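Local coordinates for protein putative phosphomannomutase (Thermus thermophilus, PDB 1TUO) that probably acts as a magnesium-dependent phosphosugar mutase of the phosphohexose mutase family, shifting a phosphate group between positions on a sugar, at residues 377-382 and 444-449. Numbering follows the deposited sequence.
Sequences TGLTHA and EAQSPE
With CG anti to the backbone N in both residues (chi1 169° in H381, 174° in E444), imidazole and carboxylate meet nearly at right angles. H381 ND1 donates to E444 OE2 over 2.8 Å, almost exactly in the ring plane and onto the oxygen's anti lone pair. T294 also bonds OE2 and the backbone N of W295 bonds OE1, while N266 bonds H381 NE2, so both flat groups are fixed in rotation. Glutamate suits this place because its extended chain spans from the strand to the ring.

The chain of Q446, bent at chi2 (71°), turns its amide back across T380. There OE1 accepts from T380 N at 2.8 Å, the donor lying well above the carbonyl plane, and CG packs 3.6 Å from T380 CB. An alanine here would lack the amide and CG, and would probably leave the loop less firmly held.

Between the backbones, A445 N donates to A382 O (3.2 Å). A382 CB lies 3.3 Å from S447 C, a closeness that suits a methyl; S447 OG, meanwhile, caps helix 448-459 at L450 N. The bonds across the two segments tie the loop after helix 366-377 to strand 440-445, the neighbour of edge strand 382-386 in the C-terminal domain's antiparallel sheet, and the carboxylate, flanked by several donors, is likely to stay ionised and to polarise the imidazole.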
loop_
_atom_site.group_PDB
_atom_site.type_symbol
_atom_site.label_atom_id
_atom_site.label_comp_id
_atom_site.label_asym_id
_atom_site.label_seq_id
_atom_site.Cartn_x
_atom_site.Cartn_y
_atom_site.Cartn_z
ATOM N N THR A 377 -0.046 25.690 1.340
ATOM C CA THR A 377 -1.459 25.474 1.016
ATOM C C THR A 377 -2.356 26.456 1.755
ATOM O O THR A 377 -3.474 26.730 1.317
ATOM C CB THR A 377 -1.942 24.053 1.395
ATOM O OG1 THR A 377 -1.724 23.826 2.792
ATOM C CG2 THR A 377 -1.205 22.999 0.587
ATOM N N GLY A 378 -1.865 26.968 2.878
ATOM C CA GLY A 378 -2.644 27.901 3.671
ATOM C C GLY A 378 -3.711 27.172 4.466
ATOM O O GLY A 378 -4.666 27.778 4.949
ATOM N N LEU A 379 -3.544 25.861 4.601
ATOM C CA LEU A 379 -4.506 25.035 5.323
ATOM C C LEU A 379 -3.858 24.229 6.440
ATOM O O LEU A 379 -2.673 23.895 6.371
ATOM C CB LEU A 379 -5.180 24.060 4.355
ATOM C CG LEU A 379 -5.950 24.643 3.166
ATOM C CD1 LEU A 379 -6.351 23.515 2.222
ATOM C CD2 LEU A 379 -7.178 25.394 3.670
ATOM N N THR A 380 -4.643 23.926 7.472
ATOM C CA THR A 380 -4.178 23.116 8.590
ATOM C C THR A 380 -4.872 21.766 8.409
ATOM O O THR A 380 -5.997 21.709 7.916
ATOM C CB THR A 380 -4.576 23.730 9.949
ATOM O OG1 THR A 380 -3.906 24.989 10.117
ATOM C CG2 THR A 380 -4.193 22.799 11.086
ATOM N N HIS A 381 -4.206 20.690 8.812
ATOM C CA HIS A 381 -4.743 19.348 8.640
ATOM C C HIS A 381 -4.953 18.540 9.911
ATOM O O HIS A 381 -4.096 18.508 10.792
ATOM C CB HIS A 381 -3.820 18.548 7.710
ATOM C CG HIS A 381 -4.127 17.083 7.661
ATOM N ND1 HIS A 381 -5.097 16.550 6.839
ATOM C CD2 HIS A 381 -3.606 16.041 8.352
ATOM C CE1 HIS A 381 -5.161 15.244 7.025
ATOM N NE2 HIS A 381 -4.266 14.909 7.939
ATOM N N ALA A 382 -6.100 17.872 9.974
ATOM C CA ALA A 382 -6.457 16.992 11.083
ATOM C C ALA A 382 -7.345 15.930 10.446
ATOM O O ALA A 382 -8.136 16.234 9.554
ATOM C CB ALA A 382 -7.216 17.758 12.169
ATOM N N GLU A 444 -12.029 15.132 7.657
ATOM C CA GLU A 444 -10.874 16.008 7.615
ATOM C C GLU A 444 -11.374 17.390 8.011
ATOM O O GLU A 444 -12.409 17.855 7.520
ATOM C CB GLU A 444 -10.249 16.085 6.217
ATOM C CG GLU A 444 -9.132 17.121 6.172
ATOM C CD GLU A 444 -8.302 17.064 4.910
ATOM O OE1 GLU A 444 -8.887 16.887 3.820
ATOM O OE2 GLU A 444 -7.066 17.217 5.014
ATOM N N ALA A 445 -10.646 18.039 8.915
ATOM C CA ALA A 445 -11.000 19.375 9.374
ATOM C C ALA A 445 -9.732 20.104 9.808
ATOM O O ALA A 445 -8.643 19.526 9.797
ATOM C CB ALA A 445 -11.997 19.291 10.531
ATOM N N GLN A 446 -9.881 21.362 10.206
ATOM C CA GLN A 446 -8.745 22.181 10.611
ATOM C C GLN A 446 -8.086 21.800 11.936
ATOM O O GLN A 446 -6.912 22.094 12.147
ATOM C CB GLN A 446 -9.161 23.652 10.658
ATOM C CG GLN A 446 -8.092 24.618 10.165
ATOM C CD GLN A 446 -7.876 24.546 8.657
ATOM O OE1 GLN A 446 -7.039 25.262 8.103
ATOM N NE2 GLN A 446 -8.634 23.681 7.988
ATOM N N SER A 447 -8.827 21.146 12.825
ATOM C CA SER A 447 -8.271 20.758 14.119
ATOM C C SER A 447 -8.761 19.381 14.537
ATOM O O SER A 447 -9.785 18.905 14.044
ATOM C CB SER A 447 -8.683 21.768 15.188
ATOM O OG SER A 447 -10.084 21.714 15.399
ATOM N N PRO A 448 -8.035 18.720 15.454
ATOM C CA PRO A 448 -8.464 17.391 15.896
ATOM C C PRO A 448 -9.773 17.512 16.676
ATOM O O PRO A 448 -10.575 16.585 16.696
ATOM C CB PRO A 448 -7.318 16.928 16.796
ATOM C CG PRO A 448 -6.136 17.722 16.310
ATOM C CD PRO A 448 -6.731 19.074 16.045
ATOM N N GLU A 449 -9.976 18.658 17.323
ATOM C CA GLU A 449 -11.190 18.870 18.102
ATOM C C GLU A 449 -12.410 18.946 17.207
ATOM O O GLU A 449 -13.459 18.387 17.536
ATOM C CB GLU A 449 -11.090 20.146 18.949
ATOM C CG GLU A 449 -10.117 20.009 20.109
ATOM C CD GLU A 449 -8.685 19.855 19.646
ATOM O OE1 GLU A 449 -7.936 19.089 20.288
ATOM O OE2 GLU A 449 -8.309 20.504 18.645
#